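Side-chain contacts in RagB/SusD domain protein (Flavobacterium johnsoniae, PDB 5J90), which binds chitin as a SusD homolog and probably serves as a surface glycan-binding lipoprotein of a chitin utilization locus: residues F88-G93 / P136-K141; N96-A101 / E125-M130. One frame throughout, in Å; residues are numbered along the deposited sequence.

Interaction 1: F88-G93 / P136-K141; sequences FIWDYG and PIIYSK. With EDO (1,2-ethanediol), chain C.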
loop_
_atom_site.group_PDB
_atom_site.type_symbol
_atom_site.label_atom_id
_atom_site.label_comp_id
_atom_site.label_asym_id
_atom_site.label_seq_id
_atom_site.Cartn_x
_atom_site.Cartn_y
_atom_site.Cartn_z
ATOM N N PHE A 88 2.082 19.812 -17.251
ATOM C CA PHE A 88 3.368 20.020 -17.916
ATOM C C PHE A 88 4.347 18.866 -17.709
ATOM O O PHE A 88 5.140 18.554 -18.600
ATOM C CB PHE A 88 4.008 21.334 -17.456
ATOM C CG PHE A 88 3.441 22.549 -18.133
ATOM C CD1 PHE A 88 2.292 23.158 -17.654
ATOM C CD2 PHE A 88 4.055 23.069 -19.261
ATOM C CE1 PHE A 88 1.763 24.282 -18.297
ATOM C CE2 PHE A 88 3.537 24.191 -19.906
ATOM C CZ PHE A 88 2.390 24.797 -19.419
ATOM N N ILE A 89 4.289 18.231 -16.538
ATOM C CA ILE A 89 5.194 17.124 -16.234
ATOM C C ILE A 89 5.000 16.007 -17.251
ATOM O O ILE A 89 5.949 15.516 -17.866
ATOM C CB ILE A 89 4.919 16.556 -14.825
ATOM C CG1 ILE A 89 4.955 17.656 -13.760
ATOM C CG2 ILE A 89 5.900 15.431 -14.512
ATOM C CD1 ILE A 89 4.387 17.211 -12.416
ATOM N N TRP A 90 3.743 15.614 -17.433
ATOM C CA TRP A 90 3.405 14.528 -18.334
ATOM C C TRP A 90 3.664 14.933 -19.785
ATOM O O TRP A 90 4.307 14.203 -20.552
ATOM C CB TRP A 90 1.932 14.162 -18.134
ATOM C CG TRP A 90 1.444 12.989 -18.923
ATOM C CD1 TRP A 90 1.074 12.966 -20.240
ATOM C CD2 TRP A 90 1.229 11.666 -18.426
ATOM N NE1 TRP A 90 0.658 11.700 -20.595
ATOM C CE2 TRP A 90 0.744 10.883 -19.495
ATOM C CE3 TRP A 90 1.406 11.061 -17.174
ATOM C CZ2 TRP A 90 0.427 9.530 -19.348
ATOM C CZ3 TRP A 90 1.092 9.719 -17.034
ATOM C CH2 TRP A 90 0.620 8.971 -18.111
ATOM N N ASP A 91 3.167 16.104 -20.166
ATOM C CA ASP A 91 3.194 16.480 -21.574
ATOM C C ASP A 91 4.626 16.663 -22.098
ATOM O O ASP A 91 4.972 16.138 -23.162
ATOM C CB ASP A 91 2.300 17.700 -21.826
ATOM C CG ASP A 91 0.824 17.405 -21.555
ATOM O OD1 ASP A 91 0.419 16.239 -21.699
ATOM O OD2 ASP A 91 0.071 18.336 -21.189
ATOM N N TYR A 92 5.478 17.338 -21.326
ATOM C CA TYR A 92 6.864 17.519 -21.757
ATOM C C TYR A 92 7.687 16.233 -21.694
ATOM O O TYR A 92 8.498 15.965 -22.579
ATOM C CB TYR A 92 7.546 18.666 -21.000
ATOM C CG TYR A 92 7.296 20.000 -21.664
ATOM C CD1 TYR A 92 6.073 20.645 -21.527
ATOM C CD2 TYR A 92 8.269 20.598 -22.454
ATOM C CE1 TYR A 92 5.827 21.854 -22.148
ATOM C CE2 TYR A 92 8.027 21.811 -23.084
ATOM C CZ TYR A 92 6.805 22.425 -22.925
ATOM O OH TYR A 92 6.553 23.638 -23.544
ATOM N N GLY A 93 7.456 15.416 -20.669
ATOM C CA GLY A 93 8.153 14.150 -20.540
ATOM C C GLY A 93 7.845 13.188 -21.672
ATOM O O GLY A 93 8.734 12.570 -22.249
ATOM N N PRO A 136 0.796 4.489 -11.897
ATOM C CA PRO A 136 0.637 3.915 -13.235
ATOM C C PRO A 136 0.952 4.959 -14.308
ATOM O O PRO A 136 0.610 6.132 -14.144
ATOM C CB PRO A 136 -0.854 3.531 -13.280
ATOM C CG PRO A 136 -1.248 3.378 -11.819
ATOM C CD PRO A 136 -0.444 4.423 -11.101
ATOM N N ILE A 137 1.625 4.532 -15.373
ATOM C CA ILE A 137 1.905 5.425 -16.507
ATOM C C ILE A 137 1.815 4.640 -17.805
ATOM O O ILE A 137 1.771 3.410 -17.797
ATOM C CB ILE A 137 3.312 6.084 -16.407
ATOM C CG1 ILE A 137 4.418 5.023 -16.476
ATOM C CG2 ILE A 137 3.422 6.949 -15.153
ATOM C CD1 ILE A 137 5.814 5.609 -16.735
ATOM N N ILE A 138 1.788 5.353 -18.929
ATOM C CA ILE A 138 1.929 4.707 -20.223
ATOM C C ILE A 138 3.385 4.279 -20.414
ATOM O O ILE A 138 4.310 5.082 -20.254
ATOM C CB ILE A 138 1.478 5.632 -21.365
ATOM C CG1 ILE A 138 -0.023 5.894 -21.251
ATOM C CG2 ILE A 138 1.815 5.000 -22.713
ATOM C CD1 ILE A 138 -0.548 6.973 -22.203
ATOM N N TYR A 139 3.603 3.007 -20.719
ATOM C CA TYR A 139 4.970 2.536 -20.913
ATOM C C TYR A 139 4.993 1.492 -22.031
ATOM O O TYR A 139 5.367 1.820 -23.156
ATOM C CB TYR A 139 5.596 2.059 -19.582
ATOM C CG TYR A 139 7.107 2.187 -19.533
ATOM C CD1 TYR A 139 7.716 3.437 -19.507
ATOM C CD2 TYR A 139 7.923 1.058 -19.498
ATOM C CE1 TYR A 139 9.098 3.562 -19.470
ATOM C CE2 TYR A 139 9.317 1.179 -19.458
ATOM C CZ TYR A 139 9.887 2.433 -19.441
ATOM O OH TYR A 139 11.258 2.583 -19.398
ATOM N N SER A 140 4.532 0.277 -21.761
ATOM C CA SER A 140 4.563 -0.779 -22.778
ATOM C C SER A 140 3.731 -0.449 -24.024
ATOM O O SER A 140 4.073 -0.882 -25.128
ATOM C CB SER A 140 4.133 -2.141 -22.197
ATOM O OG SER A 140 2.743 -2.190 -21.899
ATOM N N LYS A 141 2.654 0.311 -23.855
ATOM C CA LYS A 141 1.733 0.571 -24.954
ATOM C C LYS A 141 1.993 1.902 -25.653
ATOM O O LYS A 141 1.205 2.322 -26.496
ATOM C CB LYS A 141 0.277 0.528 -24.457
ATOM C CG LYS A 141 -0.146 -0.794 -23.837
ATOM C CD LYS A 141 0.058 -1.952 -24.797
ATOM C CE LYS A 141 -0.377 -3.267 -24.170
ATOM N NZ LYS A 141 0.355 -3.534 -22.898
HETATM C C1 EDO C . 4.025 25.143 -23.714
HETATM O O1 EDO C . 4.605 24.543 -24.877
HETATM C C2 EDO C . 2.513 24.994 -23.780
HETATM O O2 EDO C . 2.176 23.610 -23.941
#
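Trp90, on one turn of helix 83-108, faces Ile137 of the irregular run 136-141 with their CA atoms 9.4 Å apart, the shortest such separation between these segments. That is too wide for the backbones to touch, and the indole spans the interval. Within 88-93 the helical bonds run from Tyr92 N to Phe88 O and from Gly93 N to Ile89 O, while 136-138 is extended and the chain then turns at 139-141, with no regular strand or helix.

The indole reaches across because CG of Trp90 stands anti to the backbone N (chi1 -176°), carrying the six-membered ring away from its own helix. Its far rim meets two neighbouring isoleucines. CZ2 lies 4.0 Å from CD1 of Ile138, and this methyl sits at the ring edge, in the plane of the indole; the two side chains cross at about a right angle. CH2 comes 3.9 Å from the backbone N of Ile138, approached obliquely, and CZ3 rests 4.1 Å from CG2 of Ile137. Only that branch of Ile137 touches the ring, since its CG1 arm leads off elsewhere.

This is apolar packing between a helix of the predominantly helical SusD-type fold and the loop that links helix 113-134 to helix 154-177. Further aromatic residues surround the indole: Phe134 meets it edge-to-face, and the rings of Tyr94 and Tyr151 also pack against it. Tyr94 OH additionally hydrogen-bonds to Ile138 O, a second tie between helix and loop.

On the same helix, Phe88 and Tyr92, one turn apart, reach a 1,2-ethanediol that probably came from the crystallisation liquor. OH of Tyr92 and O1 of the diol share a hydrogen bond, short at 2.5 Å, and CE2 of Phe88 lies 4.0 Å from its C1.

Interaction 2: N96-A101 / E125-M130; sequences NVMFNA and EGMHRM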
loop_
_atom_site.group_PDB
_atom_site.type_symbol
_atom_site.label_atom_id
_atom_site.label_comp_id
_atom_site.label_asym_id
_atom_site.label_seq_id
_atom_site.Cartn_x
_atom_site.Cartn_y
_atom_site.Cartn_z
ATOM N N ASN A 96 9.124 14.543 -25.267
ATOM C CA ASN A 96 10.564 14.690 -25.482
ATOM C C ASN A 96 11.413 13.530 -25.019
ATOM O O ASN A 96 12.384 13.175 -25.677
ATOM C CB ASN A 96 11.062 15.972 -24.835
ATOM C CG ASN A 96 10.497 17.192 -25.498
ATOM O OD1 ASN A 96 10.787 17.458 -26.664
ATOM N ND2 ASN A 96 9.664 17.927 -24.779
ATOM N N VAL A 97 11.081 12.948 -23.876
ATOM C CA VAL A 97 11.831 11.787 -23.427
ATOM C C VAL A 97 11.264 10.501 -24.020
ATOM O O VAL A 97 11.962 9.772 -24.730
ATOM C CB VAL A 97 11.886 11.704 -21.888
ATOM C CG1 VAL A 97 12.590 10.432 -21.456
ATOM C CG2 VAL A 97 12.596 12.932 -21.333
ATOM N N MET A 98 9.992 10.217 -23.746
ATOM C CA MET A 98 9.425 8.945 -24.170
ATOM C C MET A 98 9.370 8.799 -25.686
ATOM O O MET A 98 9.725 7.750 -26.218
ATOM C CB MET A 98 8.043 8.704 -23.547
ATOM C CG MET A 98 7.538 7.287 -23.730
ATOM S SD MET A 98 8.528 6.100 -22.782
ATOM C CE MET A 98 7.592 4.605 -23.116
ATOM N N PHE A 99 8.923 9.843 -26.380
ATOM C CA PHE A 99 8.809 9.704 -27.826
ATOM C C PHE A 99 10.154 9.398 -28.471
ATOM O O PHE A 99 10.252 8.548 -29.356
ATOM C CB PHE A 99 8.195 10.921 -28.513
ATOM C CG PHE A 99 8.285 10.832 -30.002
ATOM C CD1 PHE A 99 7.405 10.031 -30.709
ATOM C CD2 PHE A 99 9.299 11.481 -30.690
ATOM C CE1 PHE A 99 7.508 9.905 -32.080
ATOM C CE2 PHE A 99 9.404 11.361 -32.069
ATOM C CZ PHE A 99 8.513 10.568 -32.758
ATOM N N ASN A 100 11.196 10.090 -28.030
ATOM C CA ASN A 100 12.499 9.852 -28.619
ATOM C C ASN A 100 13.107 8.508 -28.241
ATOM O O ASN A 100 13.804 7.898 -29.040
ATOM C CB ASN A 100 13.438 11.028 -28.371
ATOM C CG ASN A 100 13.034 12.235 -29.176
ATOM O OD1 ASN A 100 13.114 12.219 -30.404
ATOM N ND2 ASN A 100 12.575 13.274 -28.503
ATOM N N ALA A 101 12.812 8.018 -27.039
ATOM C CA ALA A 101 13.228 6.669 -26.687
ATOM C C ALA A 101 12.603 5.667 -27.655
ATOM O O ALA A 101 13.267 4.756 -28.145
ATOM C CB ALA A 101 12.832 6.334 -25.238
ATOM N N GLU A 125 16.148 6.789 -16.945
ATOM C CA GLU A 125 16.446 7.985 -16.159
ATOM C C GLU A 125 15.297 8.989 -16.197
ATOM O O GLU A 125 14.915 9.546 -15.168
ATOM C CB GLU A 125 17.750 8.635 -16.633
ATOM C CG GLU A 125 17.973 10.061 -16.120
ATOM C CD GLU A 125 17.980 10.207 -14.596
ATOM O OE1 GLU A 125 18.094 9.194 -13.858
ATOM O OE2 GLU A 125 17.865 11.371 -14.137
ATOM N N GLY A 126 14.721 9.220 -17.374
ATOM C CA GLY A 126 13.612 10.154 -17.457
ATOM C C GLY A 126 12.294 9.576 -16.970
ATOM O O GLY A 126 11.519 10.252 -16.272
ATOM N N MET A 127 12.013 8.330 -17.331
ATOM C CA MET A 127 10.686 7.779 -17.059
ATOM C C MET A 127 10.465 7.234 -15.643
ATOM O O MET A 127 9.317 7.179 -15.190
ATOM C CB MET A 127 10.269 6.765 -18.135
ATOM C CG MET A 127 10.255 7.360 -19.559
ATOM S SD MET A 127 9.221 8.837 -19.759
ATOM C CE MET A 127 7.588 8.144 -19.507
ATOM N N HIS A 128 11.530 6.861 -14.925
ATOM C CA HIS A 128 11.311 6.474 -13.525
ATOM C C HIS A 128 10.753 7.659 -12.735
ATOM O O HIS A 128 9.921 7.490 -11.841
ATOM C CB HIS A 128 12.561 5.861 -12.849
ATOM C CG HIS A 128 13.529 6.872 -12.298
ATOM N ND1 HIS A 128 14.479 7.500 -13.077
ATOM C CD2 HIS A 128 13.683 7.372 -11.046
ATOM C CE1 HIS A 128 15.183 8.334 -12.328
ATOM N NE2 HIS A 128 14.721 8.273 -11.091
ATOM N N ARG A 129 11.173 8.872 -13.094
ATOM C CA ARG A 129 10.630 10.078 -12.473
ATOM C C ARG A 129 9.127 10.184 -12.728
ATOM O O ARG A 129 8.345 10.518 -11.828
ATOM C CB ARG A 129 11.360 11.317 -13.004
ATOM C CG ARG A 129 12.803 11.421 -12.508
ATOM C CD ARG A 129 13.687 12.297 -13.422
ATOM N NE ARG A 129 13.069 13.581 -13.780
ATOM C CZ ARG A 129 13.115 14.687 -13.040
ATOM N NH1 ARG A 129 13.743 14.706 -11.870
ATOM N NH2 ARG A 129 12.526 15.801 -13.466
ATOM N N MET A 130 8.721 9.883 -13.958
ATOM C CA MET A 130 7.311 9.921 -14.330
ATOM C C MET A 130 6.468 8.960 -13.495
ATOM O O MET A 130 5.457 9.361 -12.916
ATOM C CB MET A 130 7.161 9.610 -15.819
ATOM C CG MET A 130 5.765 9.910 -16.377
ATOM S SD MET A 130 5.417 11.686 -16.584
ATOM C CE MET A 130 6.549 12.094 -17.920
#
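Val97 and Met98 pack against Gly126 and Met127 in a buried, apolar helix-helix contact joining helix 83-108 to helix 113-134, the next helix in the chain. The axes of these short segments pass 9.6 Å apart with 130° between their N-to-C directions, so the helices run broadly antiparallel but splayed. They come nearest at Val97 and Gly126, whose CA atoms are 6.4 Å apart.

CG1 of Val97 points at the glycine and lies 4.1 Å from its CA. A side chain on Gly126 would point at this same methyl, where even a CB would clash. Next to it Met127 curls over the first helix: its chain is bent at chi2 and chi3, folding SD and CE back beside Met98. SD of Met127 touches CG1 of Val97 at 4.1 Å and CB of Met98 at 4.0 Å. In turn SD of Met98 sits 3.9 Å from CG of Met127, the two methionines crossing at about a right angle. Replacing Met127 with an alanine would probably leave Val97 and Met98 without their thioether neighbour and open a gap between the helices.

Tyr139, from the loop after helix 113-134, touches both methionines. On the first helix, a wider pi-type turn spans 96-98, and ND2 of Asn100 donates an almost straight hydrogen bond to O of Asn96 (2.8 Å, 178°), with the acceptor in its amide plane.

Two consecutive helices packed broadly antiparallel make a helical hairpin, consistent with the TPR-like helical scaffold of the SusD family.

Helix 83-108 supplies one side of both interactions, whose centres are 8 Å apart. Interaction 2 joins it to helix 113-134, and interaction 1 to the loop that follows, so the chain folds back on one helix twice. The contacts meet directly: Gly93 O and Met98 N, 3.1 Å apart, probably hydrogen-bond along the shared helix. Between the contacts, Tyr139 CE1 packs 3.7 Å from Met127 CB, and Ile89 O lies 3.5 Å from Met130 CE. The touching residues of both are buried. Of the four segments, 88-93 holds the ethanediol, through Phe88 and Tyr92; as a probable crystallisation additive it says nothing of where chitin binds.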